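Local coordinates for protein transcriptional regulator (Streptococcus pneumoniae, PDB 2GNP) that probably acts as a transcriptional regulator whose activity is governed by a small ligand, perhaps a sugar, bound to its Rossmann-like putative sugar-binding domain, at residues Leu51-Ser64 / Ile76-Ala90. Sequence-based numbering, arbitrary orientation.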
ATOM      1  N   LEU A  51       8.761  10.315  -2.958  1.00 15.31           N
ATOM      2  CA  LEU A  51       7.519  10.908  -2.416  1.00 14.98           C
ATOM      3  C   LEU A  51       7.652  12.444  -2.175  1.00 15.11           C
ATOM      4  O   LEU A  51       6.748  13.237  -2.473  1.00 15.57           O
ATOM      5  CB  LEU A  51       7.131  10.193  -1.114  1.00 14.18           C
ATOM      6  CG  LEU A  51       5.855  10.697  -0.458  1.00 16.34           C
ATOM      7  CD1 LEU A  51       4.659  10.506  -1.399  1.00 16.75           C
ATOM      8  CD2 LEU A  51       5.608   9.873   0.822  1.00 12.46           C
ATOM      9  N   ARG A  52       8.801  12.866  -1.636  1.00 15.82           N
ATOM     10  CA  ARG A  52       8.990  14.273  -1.359  1.00 16.91           C
ATOM     11  C   ARG A  52       8.798  15.107  -2.651  1.00 16.52           C
ATOM     12  O   ARG A  52       8.199  16.187  -2.663  1.00 16.89           O
ATOM     13  CB  ARG A  52      10.367  14.521  -0.696  1.00 16.46           C
ATOM     14  CG  ARG A  52      10.662  16.010  -0.462  1.00 15.99           C
ATOM     15  CD  ARG A  52      11.958  16.242   0.298  1.00 18.96           C
ATOM     16  NE  ARG A  52      12.076  17.640   0.774  1.00 18.37           N
ATOM     17  CZ  ARG A  52      12.504  18.683   0.054  1.00 22.44           C
ATOM     18  NH1 ARG A  52      12.767  18.562  -1.254  1.00 22.42           N
ATOM     19  NH2 ARG A  52      12.592  19.879   0.629  1.00 22.71           N
ATOM     20  N   ASN A  53       9.326  14.582  -3.768  1.00 18.46           N
ATOM     21  CA  ASN A  53       9.168  15.248  -5.064  1.00 19.80           C
ATOM     22  C   ASN A  53       7.744  15.321  -5.623  1.00 19.90           C
ATOM     23  O   ASN A  53       7.401  16.212  -6.428  1.00 20.29           O
ATOM     24  CB  ASN A  53      10.115  14.586  -6.065  1.00 20.03           C
ATOM     25  CG  ASN A  53      11.533  15.116  -5.932  1.00 25.67           C
ATOM     26  OD1 ASN A  53      11.733  16.235  -5.423  1.00 29.09           O
ATOM     27  ND2 ASN A  53      12.525  14.335  -6.386  1.00 26.58           N
ATOM     28  N   LEU A  54       6.929  14.348  -5.219  1.00 17.71           N
ATOM     29  CA  LEU A  54       5.532  14.266  -5.610  1.00 20.37           C
ATOM     30  C   LEU A  54       4.688  15.257  -4.844  1.00 18.65           C
ATOM     31  O   LEU A  54       3.688  15.765  -5.354  1.00 20.42           O
ATOM     32  CB  LEU A  54       4.982  12.846  -5.405  1.00 20.71           C
ATOM     33  CG  LEU A  54       5.564  11.696  -6.250  1.00 23.48           C
ATOM     34  CD1 LEU A  54       4.861  10.372  -5.890  1.00 25.00           C
ATOM     35  CD2 LEU A  54       5.508  11.992  -7.776  1.00 27.11           C
ATOM     36  N   ILE A  55       5.089  15.554  -3.601  1.00 18.35           N
ATOM     37  CA  ILE A  55       4.287  16.405  -2.749  1.00 17.52           C
ATOM     38  C   ILE A  55       4.395  17.882  -3.131  1.00 18.29           C
ATOM     39  O   ILE A  55       5.485  18.461  -3.149  1.00 20.47           O
ATOM     40  CB  ILE A  55       4.552  16.168  -1.235  1.00 16.78           C
ATOM     41  CG1 ILE A  55       4.234  14.698  -0.888  1.00 15.97           C
ATOM     42  CG2 ILE A  55       3.684  17.106  -0.384  1.00 15.04           C
ATOM     43  CD1 ILE A  55       4.711  14.210   0.559  1.00 18.96           C
ATOM     44  N   ASP A  56       3.251  18.459  -3.438  1.00 18.79           N
ATOM     45  CA  ASP A  56       3.153  19.869  -3.771  1.00 19.44           C
ATOM     46  C   ASP A  56       2.042  20.526  -2.989  1.00 16.84           C
ATOM     47  O   ASP A  56       1.242  19.878  -2.342  1.00 17.02           O
ATOM     48  CB  ASP A  56       2.840  19.988  -5.273  1.00 20.32           C
ATOM     49  CG  ASP A  56       4.030  19.630  -6.172  1.00 29.14           C
ATOM     50  OD1 ASP A  56       5.201  20.001  -5.871  1.00 35.24           O
ATOM     51  OD2 ASP A  56       3.778  19.019  -7.243  1.00 38.60           O
ATOM     52  N   ASP A  57       1.999  21.853  -3.024  1.00 16.27           N
ATOM     53  CA  ASP A  57       0.853  22.575  -2.495  1.00 16.47           C
ATOM     54  C   ASP A  57      -0.503  22.014  -2.893  1.00 15.67           C
ATOM     55  O   ASP A  57      -0.677  21.514  -4.047  1.00 14.65           O
ATOM     56  CB  ASP A  57       0.818  24.036  -2.953  1.00 18.04           C
ATOM     57  CG  ASP A  57       2.067  24.802  -2.577  1.00 21.74           C
ATOM     58  OD1 ASP A  57       2.828  24.407  -1.646  1.00 18.69           O
ATOM     59  OD2 ASP A  57       2.273  25.826  -3.275  1.00 24.87           O
ATOM     60  N   ASN A  58      -1.412  22.084  -1.932  1.00 14.90           N
ATOM     61  CA  ASN A  58      -2.847  21.840  -2.109  1.00 16.91           C
ATOM     62  C   ASN A  58      -3.214  20.332  -2.230  1.00 16.54           C
ATOM     63  O   ASN A  58      -4.395  19.995  -2.327  1.00 19.90           O
ATOM     64  CB  ASN A  58      -3.390  22.611  -3.326  1.00 16.49           C
ATOM     65  CG  ASN A  58      -3.190  24.093  -3.205  1.00 22.08           C
ATOM     66  OD1 ASN A  58      -3.433  24.691  -2.140  1.00 23.55           O
ATOM     67  ND2 ASN A  58      -2.759  24.713  -4.304  1.00 22.85           N
HETATM   68  N   MSE A  59      -2.245  19.455  -2.189  1.00 16.83           N
HETATM   69  CA  MSE A  59      -2.535  18.028  -2.444  1.00 18.25           C
HETATM   70  C   MSE A  59      -3.212  17.296  -1.280  1.00 16.02           C
HETATM   71  O   MSE A  59      -2.956  17.637  -0.115  1.00 15.08           O
HETATM   72  CB  MSE A  59      -1.249  17.346  -2.801  1.00 18.57           C
HETATM   73  CG  MSE A  59      -0.803  17.771  -4.203  1.00 24.44           C
HETATM   74 SE   MSE A  59       0.498  16.521  -4.635  0.75 27.18          SE
HETATM   75  CE  MSE A  59       0.698  16.883  -6.551  1.00 27.36           C
ATOM     76  N   LYS A  60      -4.086  16.320  -1.634  1.00 14.29           N
ATOM     77  CA  LYS A  60      -4.770  15.420  -0.720  1.00 13.24           C
ATOM     78  C   LYS A  60      -4.053  14.084  -0.859  1.00 12.66           C
ATOM     79  O   LYS A  60      -3.995  13.524  -1.972  1.00 12.05           O
ATOM     80  CB  LYS A  60      -6.246  15.314  -1.115  1.00 15.90           C
ATOM     81  CG  LYS A  60      -6.993  16.636  -0.914  1.00 18.23           C
ATOM     82  CD  LYS A  60      -8.447  16.487  -1.305  1.00 27.06           C
ATOM     83  CE  LYS A  60      -9.233  15.993  -0.124  1.00 29.40           C
ATOM     84  NZ  LYS A  60     -10.691  16.158  -0.384  1.00 35.12           N
ATOM     85  N   ILE A  61      -3.499  13.600   0.271  1.00 11.36           N
ATOM     86  CA  ILE A  61      -2.621  12.454   0.222  1.00 11.48           C
ATOM     87  C   ILE A  61      -3.138  11.391   1.200  1.00 11.77           C
ATOM     88  O   ILE A  61      -3.301  11.695   2.387  1.00 11.70           O
ATOM     89  CB  ILE A  61      -1.138  12.853   0.550  1.00 12.94           C
ATOM     90  CG1 ILE A  61      -0.596  13.911  -0.440  1.00 12.88           C
ATOM     91  CG2 ILE A  61      -0.245  11.633   0.602  1.00 12.67           C
ATOM     92  CD1 ILE A  61       0.654  14.686   0.057  1.00 15.96           C
ATOM     93  N   GLY A  62      -3.387  10.182   0.692  1.00 10.15           N
ATOM     94  CA  GLY A  62      -3.827   9.026   1.548  1.00 10.22           C
ATOM     95  C   GLY A  62      -2.669   8.097   1.916  1.00 11.14           C
ATOM     96  O   GLY A  62      -1.813   7.843   1.094  1.00 11.64           O
ATOM     97  N   PHE A  63      -2.655   7.589   3.158  1.00 11.49           N
ATOM     98  CA  PHE A  63      -1.627   6.606   3.557  1.00 12.95           C
ATOM     99  C   PHE A  63      -2.324   5.330   3.994  1.00 14.64           C
ATOM    100  O   PHE A  63      -3.416   5.407   4.609  1.00 11.66           O
ATOM    101  CB  PHE A  63      -0.849   7.105   4.776  1.00 12.13           C
ATOM    102  CG  PHE A  63       0.488   7.692   4.402  1.00 12.33           C
ATOM    103  CD1 PHE A  63       0.528   8.838   3.644  1.00 15.26           C
ATOM    104  CD2 PHE A  63       1.685   7.037   4.711  1.00 11.90           C
ATOM    105  CE1 PHE A  63       1.757   9.379   3.249  1.00 13.14           C
ATOM    106  CE2 PHE A  63       2.943   7.566   4.303  1.00 17.56           C
ATOM    107  CZ  PHE A  63       2.955   8.739   3.585  1.00 15.42           C
ATOM    108  N   SER A  64      -1.678   4.185   3.740  1.00 14.21           N
ATOM    109  CA  SER A  64      -2.047   2.941   4.449  1.00 16.05           C
ATOM    110  C   SER A  64      -1.085   2.778   5.661  1.00 17.25           C
ATOM    111  O   SER A  64      -0.681   3.750   6.333  1.00 15.11           O
ATOM    112  CB  SER A  64      -2.091   1.724   3.504  1.00 17.65           C
ATOM    113  OG  SER A  64      -2.735   0.637   4.099  1.00 22.55           O
ATOM    114  N   ILE A  76      12.188  10.734   5.130  1.00 16.21           N
ATOM    115  CA  ILE A  76      11.844  11.790   4.221  1.00 16.39           C
ATOM    116  C   ILE A  76      12.175  13.174   4.801  1.00 17.51           C
ATOM    117  O   ILE A  76      11.967  13.408   6.018  1.00 18.32           O
ATOM    118  CB  ILE A  76      10.335  11.688   3.805  1.00 14.37           C
ATOM    119  CG1 ILE A  76      10.043  12.569   2.586  1.00 18.52           C
ATOM    120  CG2 ILE A  76       9.416  12.046   4.993  1.00 16.55           C
ATOM    121  CD1 ILE A  76       8.658  12.247   1.959  1.00 17.43           C
ATOM    122  N   HIS A  77      12.649  14.076   3.929  1.00 18.56           N
ATOM    123  CA  HIS A  77      12.998  15.454   4.347  1.00 19.31           C
ATOM    124  C   HIS A  77      11.795  16.351   4.310  1.00 19.41           C
ATOM    125  O   HIS A  77      10.978  16.295   3.359  1.00 19.26           O
ATOM    126  CB  HIS A  77      14.122  16.071   3.473  1.00 20.47           C
ATOM    127  CG  HIS A  77      14.761  17.255   4.120  1.00 23.83           C
ATOM    128  ND1 HIS A  77      14.305  18.550   3.938  1.00 27.92           N
ATOM    129  CD2 HIS A  77      15.778  17.333   5.013  1.00 27.72           C
ATOM    130  CE1 HIS A  77      15.016  19.371   4.695  1.00 25.00           C
ATOM    131  NE2 HIS A  77      15.926  18.663   5.339  1.00 28.71           N
ATOM    132  N   SER A  78      11.682  17.224   5.313  1.00 18.97           N
ATOM    133  CA  SER A  78      10.606  18.238   5.323  1.00 19.96           C
ATOM    134  C   SER A  78      10.611  19.131   4.070  1.00 19.96           C
ATOM    135  O   SER A  78      11.639  19.272   3.380  1.00 19.63           O
ATOM    136  CB  SER A  78      10.729  19.120   6.575  1.00 21.35           C
ATOM    137  OG  SER A  78      11.912  19.910   6.463  1.00 23.79           O
ATOM    138  N   LYS A  79       9.477  19.730   3.768  1.00 20.02           N
ATOM    139  CA  LYS A  79       9.339  20.686   2.641  1.00 19.62           C
ATOM    140  C   LYS A  79       8.250  21.684   2.937  1.00 19.26           C
ATOM    141  O   LYS A  79       7.212  21.328   3.510  1.00 16.40           O
ATOM    142  CB  LYS A  79       9.020  19.893   1.364  1.00 19.62           C
ATOM    143  CG  LYS A  79       8.859  20.640   0.039  1.00 22.37           C
ATOM    144  CD  LYS A  79       8.266  19.616  -1.010  1.00 21.84           C
ATOM    145  CE  LYS A  79       8.532  20.026  -2.436  1.00 27.05           C
ATOM    146  NZ  LYS A  79       8.011  18.980  -3.384  1.00 20.24           N
ATOM    147  N   SER A  80       8.463  22.967   2.605  1.00 18.56           N
ATOM    148  CA  SER A  80       7.442  23.969   2.916  1.00 20.16           C
ATOM    149  C   SER A  80       6.317  24.048   1.901  1.00 19.79           C
ATOM    150  O   SER A  80       6.367  24.879   0.978  1.00 21.89           O
ATOM    151  CB  SER A  80       8.030  25.395   3.116  1.00 21.45           C
ATOM    152  OG  SER A  80       9.045  25.355   4.126  1.00 20.22           O
ATOM    153  N   VAL A  81       5.285  23.217   2.070  1.00 19.52           N
ATOM    154  CA  VAL A  81       4.143  23.256   1.160  1.00 19.13           C
ATOM    155  C   VAL A  81       2.926  23.795   1.915  1.00 20.18           C
ATOM    156  O   VAL A  81       2.892  23.716   3.150  1.00 20.63           O
ATOM    157  CB  VAL A  81       3.900  21.824   0.542  1.00 18.68           C
ATOM    158  CG1 VAL A  81       4.912  21.471  -0.536  1.00 20.84           C
ATOM    159  CG2 VAL A  81       4.027  20.742   1.668  1.00 17.14           C
ATOM    160  N   ARG A  82       1.977  24.382   1.206  1.00 19.33           N
ATOM    161  CA  ARG A  82       0.782  24.996   1.762  1.00 20.51           C
ATOM    162  C   ARG A  82      -0.384  24.070   1.463  1.00 18.93           C
ATOM    163  O   ARG A  82      -0.462  23.459   0.369  1.00 18.63           O
ATOM    164  CB  ARG A  82       0.425  26.305   1.041  1.00 20.68           C
ATOM    165  CG  ARG A  82       1.364  27.501   1.096  1.00 25.15           C
ATOM    166  CD  ARG A  82       1.036  28.355  -0.149  1.00 32.60           C
ATOM    167  NE  ARG A  82       0.878  29.798   0.066  1.00 40.45           N
ATOM    168  CZ  ARG A  82       1.882  30.679   0.053  1.00 42.50           C
ATOM    169  NH1 ARG A  82       3.117  30.237  -0.150  1.00 44.66           N
ATOM    170  NH2 ARG A  82       1.667  31.994   0.256  1.00 40.26           N
ATOM    171  N   ASN A  83      -1.314  23.980   2.417  1.00 17.96           N
ATOM    172  CA  ASN A  83      -2.667  23.477   2.168  1.00 17.48           C
ATOM    173  C   ASN A  83      -2.667  21.989   1.743  1.00 16.93           C
ATOM    174  O   ASN A  83      -3.539  21.563   0.934  1.00 17.48           O
ATOM    175  CB  ASN A  83      -3.408  24.302   1.081  1.00 16.91           C
ATOM    176  CG  ASN A  83      -4.902  24.036   1.042  1.00 20.58           C
ATOM    177  OD1 ASN A  83      -5.549  23.734   2.083  1.00 28.01           O
ATOM    178  ND2 ASN A  83      -5.484  24.158  -0.152  1.00 24.71           N
ATOM    179  N   VAL A  84      -1.722  21.227   2.314  1.00 16.46           N
ATOM    180  CA  VAL A  84      -1.645  19.761   2.072  1.00 16.26           C
ATOM    181  C   VAL A  84      -2.500  19.091   3.153  1.00 15.74           C
ATOM    182  O   VAL A  84      -2.526  19.560   4.319  1.00 15.73           O
ATOM    183  CB  VAL A  84      -0.206  19.228   2.153  1.00 16.46           C
ATOM    184  CG1 VAL A  84      -0.129  17.695   2.011  1.00 15.32           C
ATOM    185  CG2 VAL A  84       0.645  19.859   1.017  1.00 15.87           C
ATOM    186  N   HIS A  85      -3.189  18.009   2.770  1.00 14.57           N
ATOM    187  CA  HIS A  85      -4.085  17.332   3.716  1.00 13.89           C
ATOM    188  C   HIS A  85      -3.764  15.840   3.652  1.00 13.45           C
ATOM    189  O   HIS A  85      -3.633  15.309   2.533  1.00 13.13           O
ATOM    190  CB  HIS A  85      -5.557  17.516   3.313  1.00 15.86           C
ATOM    191  CG  HIS A  85      -5.972  18.956   3.244  1.00 17.35           C
ATOM    192  ND1 HIS A  85      -6.774  19.540   4.197  1.00 21.38           N
ATOM    193  CD2 HIS A  85      -5.665  19.930   2.349  1.00 20.86           C
ATOM    194  CE1 HIS A  85      -6.958  20.816   3.893  1.00 19.92           C
ATOM    195  NE2 HIS A  85      -6.284  21.081   2.782  1.00 21.03           N
ATOM    196  N   PHE A  86      -3.646  15.174   4.810  1.00 11.67           N
ATOM    197  CA  PHE A  86      -3.328  13.728   4.873  1.00 10.20           C
ATOM    198  C   PHE A  86      -4.562  12.996   5.412  1.00 11.33           C
ATOM    199  O   PHE A  86      -5.181  13.466   6.361  1.00 11.86           O
ATOM    200  CB  PHE A  86      -2.161  13.527   5.881  1.00 11.41           C
ATOM    201  CG  PHE A  86      -0.834  14.029   5.324  1.00 11.06           C
ATOM    202  CD1 PHE A  86      -0.283  15.249   5.759  1.00 10.34           C
ATOM    203  CD2 PHE A  86      -0.214  13.345   4.281  1.00 11.02           C
ATOM    204  CE1 PHE A  86       0.867  15.732   5.142  1.00 13.58           C
ATOM    205  CE2 PHE A  86       1.000  13.764   3.732  1.00 11.66           C
ATOM    206  CZ  PHE A  86       1.536  14.968   4.164  1.00 12.43           C
ATOM    207  N   TYR A  87      -4.835  11.823   4.831  1.00 10.63           N
ATOM    208  CA  TYR A  87      -6.046  11.011   5.121  1.00 11.40           C
ATOM    209  C   TYR A  87      -5.574   9.558   5.282  1.00 10.93           C
ATOM    210  O   TYR A  87      -4.544   9.165   4.733  1.00 11.78           O
ATOM    211  CB  TYR A  87      -7.038  11.052   3.954  1.00 12.27           C
ATOM    212  CG  TYR A  87      -7.494  12.449   3.636  1.00 12.44           C
ATOM    213  CD1 TYR A  87      -6.777  13.189   2.709  1.00 11.23           C
ATOM    214  CD2 TYR A  87      -8.611  13.013   4.264  1.00 11.93           C
ATOM    215  CE1 TYR A  87      -7.158  14.526   2.397  1.00 14.56           C
ATOM    216  CE2 TYR A  87      -9.012  14.333   3.954  1.00 14.61           C
ATOM    217  CZ  TYR A  87      -8.242  15.059   3.024  1.00 14.02           C
ATOM    218  OH  TYR A  87      -8.615  16.362   2.731  1.00 19.16           O
ATOM    219  N   PRO A  88      -6.345   8.751   6.052  1.00 11.47           N
ATOM    220  CA  PRO A  88      -6.117   7.299   6.114  1.00 11.34           C
ATOM    221  C   PRO A  88      -6.853   6.631   4.970  1.00 11.82           C
ATOM    222  O   PRO A  88      -8.017   6.994   4.678  1.00 12.97           O
ATOM    223  CB  PRO A  88      -6.764   6.893   7.474  1.00 11.65           C
ATOM    224  CG  PRO A  88      -7.963   7.917   7.667  1.00 11.78           C
ATOM    225  CD  PRO A  88      -7.391   9.240   6.946  1.00 10.68           C
ATOM    226  N   LEU A  89      -6.189   5.674   4.329  1.00 11.73           N
ATOM    227  CA  LEU A  89      -6.819   4.838   3.297  1.00 11.92           C
ATOM    228  C   LEU A  89      -7.517   3.625   3.957  1.00 12.75           C
ATOM    229  O   LEU A  89      -8.465   3.044   3.382  1.00 12.00           O
ATOM    230  CB  LEU A  89      -5.818   4.329   2.289  1.00  9.82           C
ATOM    231  CG  LEU A  89      -5.178   5.474   1.452  1.00  9.59           C
ATOM    232  CD1 LEU A  89      -3.989   4.811   0.749  1.00 13.21           C
ATOM    233  CD2 LEU A  89      -6.219   6.081   0.467  1.00 12.65           C
ATOM    234  N   ALA A  90      -7.022   3.238   5.103  1.00 12.70           N
ATOM    235  CA  ALA A  90      -7.450   2.039   5.794  1.00 14.94           C
ATOM    236  C   ALA A  90      -6.714   2.022   7.139  1.00 17.88           C
ATOM    237  O   ALA A  90      -5.544   2.459   7.220  1.00 19.12           O
ATOM    238  CB  ALA A  90      -7.078   0.796   4.961  1.00 14.18           C
TER
HETATM  239  O   HOH W   1       7.674  18.959  -6.269  1.00 31.34           O
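Strand 60-63 runs parallel to strand 85-88, their axes 4.6 Å apart and 31° askew, and a ladder of backbone bonds from M59 O to H85 N, H85 O to I61 N, I61 O to Y87 N, Y87 O to F63 N and F63 O to L89 N zips them together. On one face I61 CD1 touches V84 CG1 (3.7 Å) and F86 CE2 (3.8 Å), and F63 CE1 meets F86 CE2 more loosely; M109 of helix 102-113 covers F63 and F86. On the other face K60 CB packs against Y87 CE1 (3.7 Å), and a bend at chi3 (87°) turns the end of the lysine chain, whose NZ forms a salt bridge with D150 and a hydrogen bond with S147. L89 packs its branches against the backbone of G62 and F63. With helix 67-75 between them, the strands form a beta-alpha-beta unit in the central sheet of a Rossmann-like domain, where 60-63 also pairs with strand 153-160. At the turn before strand 60-63, D57 OD1 accepts R82 N at 3.0 Å from above the carboxylate plane, N58 N bonds R82 O, and N83 ND2 reaches N58 OD1 (2.9 Å) with the amide planes 75° apart; H85 NE2 holds the N83 amide through OD1. Farther out, K79 stretches fully extended to the end of helix 36-54, where its NZ donates to I55 O (2.6 Å), nearly in line with that carbonyl, and to R52 O (2.9 Å); a water bridges the same NZ to N53 O and D56 OD1. The extended R52 chain runs alongside H77; S78 O lies in its guanidinium plane, gripped side-on by NE and NH2, while K79 CG lies above one guanidinium face, offset toward its rim. S78 O takes a third bond from H77 ND1, and I76 CD1 packs against L51 CB and R52 CB.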